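Local coordinates for protein beta-fructofuranosidase (Bifidobacterium adolescentis, PDB 6NOB) that probably hydrolyses terminal beta-D-fructofuranosides such as sucrose, as a glycoside hydrolase family 32 beta-fructofuranosidase, at residues G197-D203 with A214-Y220; E204-P208 with K348-R352; G278-D282 with D411-T415; D284-T290 with T342-K348. All blocks are in the same frame, centred on the assembly; numbering follows the deposited sequence.

Interaction 1. Residues G197-D203 with A214-Y220; sequences GSAVTVD and ANAIRLY
In one blade of the five-bladed beta-propeller expected of a family 32 glycosidase, antiparallel strands 197-202 and 216-220 run with their N-to-C directions at 149° and axes 4.5 Å apart. S198/Y220, V200/R218 and V202/A216 are hydrogen-bonded pairs; A199/L219 and T201/I217 are non-hydrogen-bonded. S198 N donates to Y220 O (2.8 Å) and Y220 N to S198 O (3.0 Å); V200 N reaches R218 O at 2.7 Å and R218 N reaches V200 O at 2.8 Å. V202 N donates to A216 O (3.0 Å), while V202 O accepts from both N215 N (2.9 Å) and A216 N (3.2 Å), a classic beta bulge. Outward backbone groups bond I217 to C243, L219 to C241 and T201 to V209. S198 OG (to P270 O), T201 OG1 (to V209 O) and R218 find partners outside the pair, R218 NH2 in a salt bridge with D206 OD1 and NH1 with T240 OG1; D203 OD1 accepts from N207 N. One face carries A199, T201, I217 and L219, with A199 CB 3.7 Å from I217 CG2. On the other, V200 (chi1 t) puts CG2 at the edge of the Y220 ring (chi1 m), 4.2 Å from CE2.

Interaction 2. Residues E204-P208 with K348-R352; sequences EHDNP and KPLKR
This contact joins two loops at the periphery of what is expected to be a beta-propeller: 204-208, which links strands 190-202 and 216-227, and the loop segment 348-352, which follows strand 337-347 of a different sheet. Neither segment is regular, and the CA atoms come closest at N207/P349 (4.4 Å) and D206/L350 (5.2 Å). D206 takes left-handed backbone angles (68/20), with its CB toward 348-352. P349 follows a cis peptide bond, and L350 (-89/57) is the centre of an inverse gamma turn, whose K351 N to P349 O bond is weak at 3.0 Å. The single direct hydrogen bond between the loops runs from L350 N to D206 O, 2.9 Å. The P349 ring lies against 204-208, its CB 3.3 Å from H205 O and 3.4 Å from N207 OD1. P208 CG packs 3.8 Å from K348 CD and 4.1 Å from L350 CD1. A water donates to D206 OD2 (3.0 Å) and accepts from R352 N (2.9 Å), while D206 OD1 forms a salt bridge with R218. D206 therefore joins the loops directly through its carbonyl and, by way of a water, through its carboxylate, with P208 packed on L350 and the K348 aliphatic chain beside these polar links.

Interaction 3. Residues G278-D282 with D411-T415; sequences GEALD and DLVNT
A280, L412 and N414 bury the most surface here, 72, 58 and 40 Å² of a total of 227 Å². A280 is the third residue of a type I beta turn from G278 to L281, closed by a weak L281 N to G278 O bond of 3.5 Å; G278, at phi/psi 106/170, has angles that call for glycine. The methyl of A280 points at the strand segment 411-415 and meets mainly its backbone: CB lies 3.5 Å from L412 O, 3.6 Å from V413 C and 3.9 Å from N414 N. L412, with chi1 off a well at -139° and chi2 p, brings its CD2 to 3.7 Å from CD1 of L281, and its CB is 4.2 Å from A280 CB. No direct hydrogen bond crosses the interface. One water accepts from A280 N at 3.1 Å and donates weakly to L412 O at 3.4 Å. N414 directs its CB toward the turn, but its ND2 is 3.8 Å from E279 O and binds a PEG molecule, probably from the crystallisation liquor. The result is an inter-sheet surface contact, a turn between strands 268-273 and 285-295 resting on strand 405-415, consistent with neighbouring blades of a family 32 beta-propeller.

Interaction 4. Residues D284-T290 with T342-K348; sequences DRAYMVT and TLFSAKK
Within a mixed sheet, probably a propeller blade, strands 285-290 and 342-347 pair antiparallel at 155°, axes 4.4 Å apart. A286/A346, M288/F344 and T290/T342 are hydrogen-bonded pairs, as in M288 N to F344 O (2.7 Å); R285/K347, Y287/S345 and V289/L343 are non-hydrogen-bonded. On the face carrying Y287, small S345 leaves space for the ring (chi1 m): S345 CB sits over it, 3.8 Å from the centroid, a CH-pi contact. L343 (chi1 t, chi2 p) bridges the next gap, with CD2 3.9 Å from Y287 CD2 and CD1 3.6 Å from V289 CG1. The R285 guanidinium lies flat against the A346-K347 peptide, giving NE to S345 OG (3.0 Å) and NH2 to S345 O (3.1 Å); S345 OG is also hydrogen-bonded to E359 OE1. On the face carrying A286, M288, F344 and A346, M288 makes an oblique Met-aromatic contact with F344, SD to centroid 5.4 Å. The K348 chain lies beside A286, CG to CB 4.3 Å, and K348 N donates to D284 O at 3.0 Å.

Interactions 1, 2 and 4 form a continuous patch. Interaction 2 touches interaction 1 through the R218 NH2 to D206 OD1 salt bridge (2.8 Å), centres 9 Å apart, and it shares K348 with interaction 4, where L350 CD2 packs 3.8 Å from A286 CB. Interactions 1 and 4 meet at Y220 CD1 and M288 CE (3.9 Å), so the two strand pairs touch side chain to side chain, and the loops leaving them meet in interaction 2. Interaction 3 extends the series: D282 N is 2.8 Å from Y287 OH, a probable hydrogen bond. PEG, probably from the crystallisation liquor, lies about 3 Å from the N414 side chain and about 5 Å from that of Y287.

Interaction 1. Residues G197-D203 with A214-Y220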
loop_
_atom_site.group_PDB
_atom_site.type_symbol
_atom_site.label_atom_id
_atom_site.label_comp_id
_atom_site.label_asym_id
_atom_site.label_seq_id
_atom_site.Cartn_x
_atom_site.Cartn_y
_atom_site.Cartn_z
ATOM N N GLY A 197 0.573 8.124 6.261
ATOM C CA GLY A 197 0.945 9.515 6.070
ATOM C C GLY A 197 1.578 9.752 4.715
ATOM O O GLY A 197 1.912 8.815 3.986
ATOM N N SER A 198 1.746 11.033 4.388
ATOM C CA SER A 198 2.288 11.483 3.108
ATOM C C SER A 198 3.570 12.288 3.333
ATOM O O SER A 198 3.991 12.526 4.469
ATOM C CB SER A 198 1.254 12.310 2.341
ATOM O OG SER A 198 0.768 13.382 3.133
ATOM N N ALA A 199 4.189 12.723 2.228
ATOM C CA ALA A 199 5.498 13.365 2.265
ATOM C C ALA A 199 5.519 14.630 1.419
ATOM O O ALA A 199 4.942 14.674 0.328
ATOM C CB ALA A 199 6.592 12.414 1.767
ATOM N N VAL A 200 6.201 15.656 1.925
ATOM C CA VAL A 200 6.457 16.886 1.184
ATOM C C VAL A 200 7.941 17.205 1.310
ATOM O O VAL A 200 8.442 17.406 2.423
ATOM C CB VAL A 200 5.610 18.065 1.691
ATOM C CG1 VAL A 200 5.899 19.315 0.869
ATOM C CG2 VAL A 200 4.131 17.724 1.639
ATOM N N THR A 201 8.644 17.244 0.177
ATOM C CA THR A 201 10.060 17.596 0.174
ATOM C C THR A 201 10.213 19.105 0.322
ATOM O O THR A 201 9.593 19.877 -0.417
ATOM C CB THR A 201 10.742 17.113 -1.111
ATOM O OG1 THR A 201 10.159 17.762 -2.249
ATOM C CG2 THR A 201 10.603 15.602 -1.263
ATOM N N VAL A 202 11.037 19.527 1.284
ATOM C CA VAL A 202 11.189 20.933 1.634
ATOM C C VAL A 202 12.673 21.284 1.686
ATOM O O VAL A 202 13.542 20.413 1.740
ATOM C CB VAL A 202 10.515 21.278 2.980
ATOM C CG1 VAL A 202 9.015 21.031 2.908
ATOM C CG2 VAL A 202 11.142 20.473 4.109
ATOM N N ASP A 203 12.952 22.588 1.672
ATOM C CA ASP A 203 14.305 23.082 1.881
ATOM C C ASP A 203 14.542 23.270 3.382
ATOM O O ASP A 203 13.741 22.841 4.216
ATOM C CB ASP A 203 14.546 24.359 1.068
ATOM C CG ASP A 203 13.702 25.546 1.533
ATOM O OD1 ASP A 203 12.993 25.451 2.559
ATOM O OD2 ASP A 203 13.754 26.594 0.854
ATOM N N ALA A 214 15.843 19.337 -2.494
ATOM C CA ALA A 214 15.343 19.417 -1.133
ATOM C C ALA A 214 16.447 19.141 -0.116
ATOM O O ALA A 214 17.469 18.513 -0.410
ATOM C CB ALA A 214 14.185 18.438 -0.926
ATOM N N ASN A 215 16.221 19.628 1.105
ATOM C CA ASN A 215 17.112 19.376 2.225
ATOM C C ASN A 215 16.558 18.373 3.222
ATOM O O ASN A 215 17.329 17.843 4.029
ATOM C CB ASN A 215 17.426 20.685 2.961
ATOM C CG ASN A 215 18.325 21.598 2.158
ATOM O OD1 ASN A 215 17.898 22.654 1.688
ATOM N ND2 ASN A 215 19.578 21.192 1.987
ATOM N N ALA A 216 15.255 18.102 3.183
ATOM C CA ALA A 216 14.630 17.162 4.100
ATOM C C ALA A 216 13.283 16.740 3.531
ATOM O O ALA A 216 12.712 17.416 2.670
ATOM C CB ALA A 216 14.453 17.767 5.497
ATOM N N ILE A 217 12.793 15.605 4.019
ATOM C CA ILE A 217 11.430 15.152 3.761
ATOM C C ILE A 217 10.586 15.519 4.971
ATOM O O ILE A 217 10.902 15.115 6.098
ATOM C CB ILE A 217 11.365 13.637 3.507
ATOM C CG1 ILE A 217 12.335 13.203 2.413
ATOM C CG2 ILE A 217 9.944 13.218 3.156
ATOM C CD1 ILE A 217 12.479 11.692 2.322
ATOM N N ARG A 218 9.516 16.273 4.753
ATOM C CA ARG A 218 8.526 16.506 5.793
ATOM C C ARG A 218 7.377 15.524 5.610
ATOM O O ARG A 218 6.785 15.442 4.529
ATOM C CB ARG A 218 7.999 17.942 5.777
ATOM C CG ARG A 218 6.979 18.196 6.882
ATOM C CD ARG A 218 6.787 19.673 7.189
ATOM N NE ARG A 218 7.968 20.290 7.789
ATOM C CZ ARG A 218 8.357 20.106 9.048
ATOM N NH1 ARG A 218 7.670 19.300 9.850
ATOM N NH2 ARG A 218 9.441 20.720 9.503
ATOM N N LEU A 219 7.071 14.781 6.665
ATOM C CA LEU A 219 5.994 13.807 6.650
ATOM C C LEU A 219 4.831 14.318 7.480
ATOM O O LEU A 219 5.030 14.955 8.518
ATOM C CB LEU A 219 6.474 12.457 7.179
ATOM C CG LEU A 219 7.642 12.007 6.305
ATOM C CD1 LEU A 219 8.880 11.731 7.140
ATOM C CD2 LEU A 219 7.252 10.812 5.457
ATOM N N TYR A 220 3.620 14.063 6.993
ATOM C CA TYR A 220 2.388 14.306 7.733
ATOM C C TYR A 220 1.672 12.971 7.864
ATOM O O TYR A 220 1.362 12.337 6.852
ATOM C CB TYR A 220 1.497 15.326 7.017
ATOM C CG TYR A 220 2.088 16.715 6.921
ATOM C CD1 TYR A 220 1.827 17.665 7.902
ATOM C CD2 TYR A 220 2.891 17.084 5.846
ATOM C CE1 TYR A 220 2.355 18.938 7.823
ATOM C CE2 TYR A 220 3.428 18.358 5.759
ATOM C CZ TYR A 220 3.154 19.281 6.751
ATOM O OH TYR A 220 3.676 20.553 6.678
#

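Interaction 2. Residues E204-P208 with K348-R352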
loop_
_atom_site.group_PDB
_atom_site.type_symbol
_atom_site.label_atom_id
_atom_site.label_comp_id
_atom_site.label_asym_id
_atom_site.label_seq_id
_atom_site.Cartn_x
_atom_site.Cartn_y
_atom_site.Cartn_z
ATOM N N GLU A 204 15.645 23.925 3.745
ATOM C CA GLU A 204 15.998 24.052 5.155
ATOM C C GLU A 204 15.089 25.013 5.914
ATOM O O GLU A 204 15.100 24.997 7.150
ATOM C CB GLU A 204 17.461 24.484 5.296
ATOM C CG GLU A 204 17.711 25.974 5.119
ATOM C CD GLU A 204 18.097 26.346 3.697
ATOM O OE1 GLU A 204 17.720 25.609 2.761
ATOM O OE2 GLU A 204 18.783 27.377 3.519
ATOM N N HIS A 205 14.301 25.835 5.219
ATOM C CA HIS A 205 13.328 26.710 5.862
ATOM C C HIS A 205 11.898 26.203 5.693
ATOM O O HIS A 205 10.947 26.962 5.904
ATOM C CB HIS A 205 13.455 28.136 5.326
ATOM C CG HIS A 205 14.822 28.723 5.495
ATOM N ND1 HIS A 205 15.626 29.057 4.427
ATOM C CD2 HIS A 205 15.528 29.031 6.609
ATOM C CE1 HIS A 205 16.768 29.549 4.874
ATOM N NE2 HIS A 205 16.733 29.543 6.194
ATOM N N ASP A 206 11.736 24.934 5.309
ATOM C CA ASP A 206 10.449 24.267 5.130
ATOM C C ASP A 206 9.649 24.809 3.948
ATOM O O ASP A 206 8.429 24.622 3.888
ATOM C CB ASP A 206 9.603 24.321 6.411
ATOM C CG ASP A 206 10.154 23.429 7.509
ATOM O OD1 ASP A 206 10.208 22.198 7.306
ATOM O OD2 ASP A 206 10.547 23.957 8.569
ATOM N N ASN A 207 10.304 25.475 2.999
ATOM C CA ASN A 207 9.644 25.803 1.739
ATOM C C ASN A 207 9.546 24.551 0.875
ATOM O O ASN A 207 10.564 23.897 0.633
ATOM C CB ASN A 207 10.407 26.875 0.969
ATOM C CG ASN A 207 10.481 28.184 1.708
ATOM O OD1 ASN A 207 9.470 28.859 1.896
ATOM N ND2 ASN A 207 11.688 28.570 2.107
ATOM N N PRO A 208 8.355 24.189 0.403
ATOM C CA PRO A 208 8.255 23.066 -0.538
ATOM C C PRO A 208 9.059 23.343 -1.799
ATOM O O PRO A 208 8.931 24.401 -2.422
ATOM C CB PRO A 208 6.751 22.976 -0.823
ATOM C CG PRO A 208 6.102 23.619 0.357
ATOM C CD PRO A 208 7.034 24.715 0.782
ATOM N N LYS A 348 2.453 28.538 3.367
ATOM C CA LYS A 348 3.848 28.159 3.223
ATOM C C LYS A 348 4.753 29.300 3.691
ATOM O O LYS A 348 4.372 30.472 3.620
ATOM C CB LYS A 348 4.152 27.799 1.771
ATOM C CG LYS A 348 3.402 26.567 1.282
ATOM C CD LYS A 348 3.585 26.347 -0.212
ATOM C CE LYS A 348 2.923 27.449 -1.024
ATOM N NZ LYS A 348 2.917 27.134 -2.480
ATOM N N PRO A 349 5.962 28.987 4.195
ATOM C CA PRO A 349 6.586 27.667 4.371
ATOM C C PRO A 349 5.893 26.785 5.403
ATOM O O PRO A 349 5.229 27.287 6.309
ATOM C CB PRO A 349 8.004 28.010 4.838
ATOM C CG PRO A 349 7.873 29.354 5.467
ATOM C CD PRO A 349 6.854 30.073 4.637
ATOM N N LEU A 350 6.059 25.473 5.259
ATOM C CA LEU A 350 5.365 24.507 6.108
ATOM C C LEU A 350 6.182 24.196 7.363
ATOM O O LEU A 350 6.527 23.051 7.654
ATOM C CB LEU A 350 5.051 23.241 5.319
ATOM C CG LEU A 350 4.162 23.426 4.087
ATOM C CD1 LEU A 350 3.886 22.095 3.410
ATOM C CD2 LEU A 350 2.859 24.121 4.461
ATOM N N LYS A 351 6.500 25.254 8.108
ATOM C CA LYS A 351 7.140 25.094 9.408
ATOM C C LYS A 351 6.254 24.259 10.325
ATOM O O LYS A 351 5.024 24.289 10.225
ATOM C CB LYS A 351 7.408 26.458 10.048
ATOM C CG LYS A 351 8.493 27.273 9.368
ATOM C CD LYS A 351 8.499 28.707 9.880
ATOM C CE LYS A 351 8.804 28.767 11.371
ATOM N NZ LYS A 351 7.907 29.719 12.082
ATOM N N ARG A 352 6.886 23.513 11.235
ATOM C CA ARG A 352 6.140 22.582 12.078
ATOM C C ARG A 352 5.053 23.260 12.904
ATOM O O ARG A 352 4.094 22.592 13.305
ATOM C CB ARG A 352 7.092 21.823 13.006
ATOM C CG ARG A 352 7.559 22.624 14.206
ATOM C CD ARG A 352 8.711 21.939 14.929
ATOM N NE ARG A 352 9.340 22.839 15.892
ATOM C CZ ARG A 352 10.642 22.853 16.157
ATOM N NH1 ARG A 352 11.453 22.007 15.531
ATOM N NH2 ARG A 352 11.132 23.716 17.043
HETATM O O HOH W 1 9.808 23.398 11.426
#

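Interaction 3. Residues G278-D282 with D411-T415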
loop_
_atom_site.group_PDB
_atom_site.type_symbol
_atom_site.label_atom_id
_atom_site.label_comp_id
_atom_site.label_asym_id
_atom_site.label_seq_id
_atom_site.Cartn_x
_atom_site.Cartn_y
_atom_site.Cartn_z
ATOM N N GLY A 278 -5.305 26.838 -10.143
ATOM C CA GLY A 278 -6.679 27.170 -10.454
ATOM C C GLY A 278 -7.233 28.239 -9.527
ATOM O O GLY A 278 -6.639 28.612 -8.514
ATOM N N GLU A 279 -8.423 28.726 -9.892
ATOM C CA GLU A 279 -9.020 29.856 -9.189
ATOM C C GLU A 279 -9.491 29.507 -7.784
ATOM O O GLU A 279 -9.752 30.419 -6.991
ATOM C CB GLU A 279 -10.194 30.406 -9.997
ATOM C CG GLU A 279 -9.782 31.279 -11.166
ATOM C CD GLU A 279 -10.857 32.272 -11.552
ATOM O OE1 GLU A 279 -11.744 32.545 -10.715
ATOM O OE2 GLU A 279 -10.819 32.777 -12.695
ATOM N N ALA A 280 -9.607 28.223 -7.453
ATOM C CA ALA A 280 -10.174 27.816 -6.175
ATOM C C ALA A 280 -9.142 27.697 -5.062
ATOM O O ALA A 280 -9.530 27.558 -3.897
ATOM C CB ALA A 280 -10.909 26.481 -6.329
ATOM N N LEU A 281 -7.850 27.756 -5.377
ATOM C CA LEU A 281 -6.801 27.513 -4.399
ATOM C C LEU A 281 -5.928 28.746 -4.207
ATOM O O LEU A 281 -5.726 29.542 -5.129
ATOM C CB LEU A 281 -5.921 26.329 -4.814
ATOM C CG LEU A 281 -6.645 24.990 -4.935
ATOM C CD1 LEU A 281 -5.667 23.890 -5.301
ATOM C CD2 LEU A 281 -7.365 24.664 -3.637
ATOM N N ASP A 282 -5.412 28.890 -2.989
ATOM C CA ASP A 282 -4.457 29.936 -2.658
ATOM C C ASP A 282 -3.062 29.435 -3.008
ATOM O O ASP A 282 -2.578 28.477 -2.391
ATOM C CB ASP A 282 -4.555 30.307 -1.175
ATOM C CG ASP A 282 -3.808 31.586 -0.835
ATOM O OD1 ASP A 282 -2.909 31.988 -1.604
ATOM O OD2 ASP A 282 -4.120 32.192 0.214
ATOM N N ASP A 411 -13.522 19.651 -11.919
ATOM C CA ASP A 411 -12.952 20.981 -11.760
ATOM C C ASP A 411 -13.081 21.426 -10.310
ATOM O O ASP A 411 -14.174 21.373 -9.733
ATOM C CB ASP A 411 -13.646 21.989 -12.678
ATOM C CG ASP A 411 -13.752 21.498 -14.107
ATOM O OD1 ASP A 411 -12.811 20.827 -14.580
ATOM O OD2 ASP A 411 -14.779 21.781 -14.758
ATOM N N LEU A 412 -11.966 21.855 -9.726
ATOM C CA LEU A 412 -11.972 22.495 -8.415
ATOM C C LEU A 412 -12.538 23.902 -8.557
ATOM O O LEU A 412 -11.927 24.758 -9.205
ATOM C CB LEU A 412 -10.555 22.534 -7.854
ATOM C CG LEU A 412 -10.337 22.235 -6.374
ATOM C CD1 LEU A 412 -11.005 20.930 -5.984
ATOM C CD2 LEU A 412 -8.849 22.185 -6.090
ATOM N N VAL A 413 -13.696 24.152 -7.956
ATOM C CA VAL A 413 -14.398 25.416 -8.137
ATOM C C VAL A 413 -14.456 26.169 -6.815
ATOM O O VAL A 413 -14.394 25.583 -5.729
ATOM C CB VAL A 413 -15.819 25.206 -8.706
ATOM C CG1 VAL A 413 -15.747 24.500 -10.049
ATOM C CG2 VAL A 413 -16.670 24.412 -7.732
ATOM N N ASN A 414 -14.584 27.488 -6.924
ATOM C CA ASN A 414 -14.682 28.374 -5.774
ATOM C C ASN A 414 -16.142 28.530 -5.369
ATOM O O ASN A 414 -16.993 28.841 -6.206
ATOM C CB ASN A 414 -14.079 29.740 -6.107
ATOM C CG ASN A 414 -13.264 30.310 -4.972
ATOM O OD1 ASN A 414 -12.969 29.621 -3.994
ATOM N ND2 ASN A 414 -12.891 31.580 -5.093
ATOM N N THR A 415 -16.430 28.304 -4.089
ATOM C CA THR A 415 -17.770 28.490 -3.550
ATOM C C THR A 415 -17.700 29.321 -2.276
ATOM O O THR A 415 -16.622 29.618 -1.754
ATOM C CB THR A 415 -18.470 27.151 -3.256
ATOM O OG1 THR A 415 -18.045 26.653 -1.981
ATOM C CG2 THR A 415 -18.173 26.120 -4.340
HETATM O O HOH W 2 -8.681 25.525 -8.547
#

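Interaction 4. Residues D284-T290 with T342-K348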
loop_
_atom_site.group_PDB
_atom_site.type_symbol
_atom_site.label_atom_id
_atom_site.label_comp_id
_atom_site.label_asym_id
_atom_site.label_seq_id
_atom_site.Cartn_x
_atom_site.Cartn_y
_atom_site.Cartn_z
ATOM N N ASP A 284 -0.253 30.490 -2.261
ATOM C CA ASP A 284 0.654 30.625 -1.131
ATOM C C ASP A 284 0.337 29.655 0.001
ATOM O O ASP A 284 0.942 29.757 1.073
ATOM C CB ASP A 284 0.626 32.063 -0.602
ATOM C CG ASP A 284 1.067 33.075 -1.643
ATOM O OD1 ASP A 284 2.026 32.783 -2.389
ATOM O OD2 ASP A 284 0.449 34.160 -1.716
ATOM N N ARG A 285 -0.585 28.717 -0.207
ATOM C CA ARG A 285 -0.949 27.749 0.817
ATOM C C ARG A 285 -0.844 26.336 0.261
ATOM O O ARG A 285 -1.143 26.097 -0.913
ATOM C CB ARG A 285 -2.371 27.999 1.342
ATOM C CG ARG A 285 -2.585 29.390 1.930
ATOM C CD ARG A 285 -3.999 29.557 2.479
ATOM N NE ARG A 285 -4.175 28.885 3.764
ATOM C CZ ARG A 285 -3.854 29.421 4.938
ATOM N NH1 ARG A 285 -3.337 30.641 4.994
ATOM N NH2 ARG A 285 -4.045 28.736 6.056
ATOM N N ALA A 286 -0.405 25.408 1.107
ATOM C CA ALA A 286 -0.446 23.988 0.797
ATOM C C ALA A 286 -1.754 23.398 1.305
ATOM O O ALA A 286 -2.327 23.876 2.285
ATOM C CB ALA A 286 0.741 23.256 1.423
ATOM N N TYR A 287 -2.222 22.349 0.635
ATOM C CA TYR A 287 -3.535 21.788 0.909
ATOM C C TYR A 287 -3.425 20.330 1.331
ATOM O O TYR A 287 -2.632 19.566 0.773
ATOM C CB TYR A 287 -4.451 21.942 -0.309
ATOM C CG TYR A 287 -4.931 23.364 -0.464
ATOM C CD1 TYR A 287 -4.143 24.316 -1.100
ATOM C CD2 TYR A 287 -6.154 23.767 0.064
ATOM C CE1 TYR A 287 -4.570 25.628 -1.229
ATOM C CE2 TYR A 287 -6.590 25.073 -0.059
ATOM C CZ TYR A 287 -5.794 26.000 -0.706
ATOM O OH TYR A 287 -6.221 27.302 -0.832
ATOM N N MET A 288 -4.233 19.960 2.326
ATOM C CA MET A 288 -4.209 18.640 2.943
ATOM C C MET A 288 -5.620 18.070 2.935
ATOM O O MET A 288 -6.554 18.713 3.431
ATOM C CB MET A 288 -3.666 18.720 4.378
ATOM C CG MET A 288 -3.846 17.453 5.217
ATOM S SD MET A 288 -3.667 17.733 7.000
ATOM C CE MET A 288 -1.957 18.254 7.131
ATOM N N VAL A 289 -5.781 16.878 2.371
ATOM C CA VAL A 289 -7.036 16.141 2.464
ATOM C C VAL A 289 -6.897 15.096 3.558
ATOM O O VAL A 289 -5.824 14.505 3.744
ATOM C CB VAL A 289 -7.428 15.491 1.122
ATOM C CG1 VAL A 289 -7.786 16.554 0.104
ATOM C CG2 VAL A 289 -6.310 14.605 0.603
ATOM N N THR A 290 -7.977 14.882 4.301
ATOM C CA THR A 290 -8.035 13.847 5.318
ATOM C C THR A 290 -9.312 13.045 5.115
ATOM O O THR A 290 -10.297 13.537 4.560
ATOM C CB THR A 290 -7.986 14.437 6.739
ATOM O OG1 THR A 290 -8.733 15.659 6.782
ATOM C CG2 THR A 290 -6.550 14.728 7.143
ATOM N N THR A 342 -12.167 15.889 4.173
ATOM C CA THR A 342 -12.067 17.193 4.806
ATOM C C THR A 342 -10.766 17.871 4.401
ATOM O O THR A 342 -9.682 17.295 4.543
ATOM C CB THR A 342 -12.167 17.053 6.323
ATOM O OG1 THR A 342 -11.501 15.853 6.738
ATOM C CG2 THR A 342 -13.629 17.002 6.746
ATOM N N LEU A 343 -10.880 19.092 3.887
ATOM C CA LEU A 343 -9.756 19.826 3.329
ATOM C C LEU A 343 -9.220 20.837 4.336
ATOM O O LEU A 343 -9.991 21.533 5.004
ATOM C CB LEU A 343 -10.171 20.541 2.041
ATOM C CG LEU A 343 -9.057 21.170 1.205
ATOM C CD1 LEU A 343 -8.104 20.109 0.688
ATOM C CD2 LEU A 343 -9.647 21.969 0.056
ATOM N N PHE A 344 -7.893 20.907 4.438
ATOM C CA PHE A 344 -7.198 21.869 5.280
ATOM C C PHE A 344 -6.105 22.549 4.469
ATOM O O PHE A 344 -5.586 21.988 3.501
ATOM C CB PHE A 344 -6.569 21.209 6.514
ATOM C CG PHE A 344 -7.557 20.541 7.426
ATOM C CD1 PHE A 344 -7.997 19.250 7.172
ATOM C CD2 PHE A 344 -8.030 21.196 8.550
ATOM C CE1 PHE A 344 -8.898 18.633 8.017
ATOM C CE2 PHE A 344 -8.932 20.585 9.397
ATOM C CZ PHE A 344 -9.368 19.301 9.132
ATOM N N SER A 345 -5.744 23.766 4.876
ATOM C CA SER A 345 -4.680 24.496 4.200
ATOM C C SER A 345 -3.830 25.245 5.216
ATOM O O SER A 345 -4.314 25.667 6.268
ATOM C CB SER A 345 -5.220 25.492 3.167
ATOM O OG SER A 345 -6.012 26.486 3.783
ATOM N N ALA A 346 -2.555 25.414 4.875
ATOM C CA ALA A 346 -1.605 26.141 5.703
ATOM C C ALA A 346 -0.742 27.035 4.825
ATOM O O ALA A 346 -0.394 26.664 3.700
ATOM C CB ALA A 346 -0.715 25.185 6.505
ATOM N N LYS A 347 -0.394 28.209 5.345
ATOM C CA LYS A 347 0.455 29.131 4.604
ATOM C C LYS A 347 1.889 28.620 4.568
ATOM O O LYS A 347 2.474 28.301 5.609
ATOM C CB LYS A 347 0.407 30.525 5.228
ATOM C CG LYS A 347 1.190 31.566 4.447
ATOM C CD LYS A 347 0.473 32.906 4.422
ATOM C CE LYS A 347 1.104 33.851 3.409
ATOM N NZ LYS A 347 1.446 35.172 4.011
ATOM N N LYS A 348 2.453 28.538 3.367
ATOM C CA LYS A 348 3.848 28.159 3.223
ATOM C C LYS A 348 4.753 29.300 3.691
ATOM O O LYS A 348 4.372 30.472 3.620
ATOM C CB LYS A 348 4.152 27.799 1.771
ATOM C CG LYS A 348 3.402 26.567 1.282
ATOM C CD LYS A 348 3.585 26.347 -0.212
ATOM C CE LYS A 348 2.923 27.449 -1.024
ATOM N NZ LYS A 348 2.917 27.134 -2.480
HETATM O O HOH W 3 1.253 25.173 -2.770
#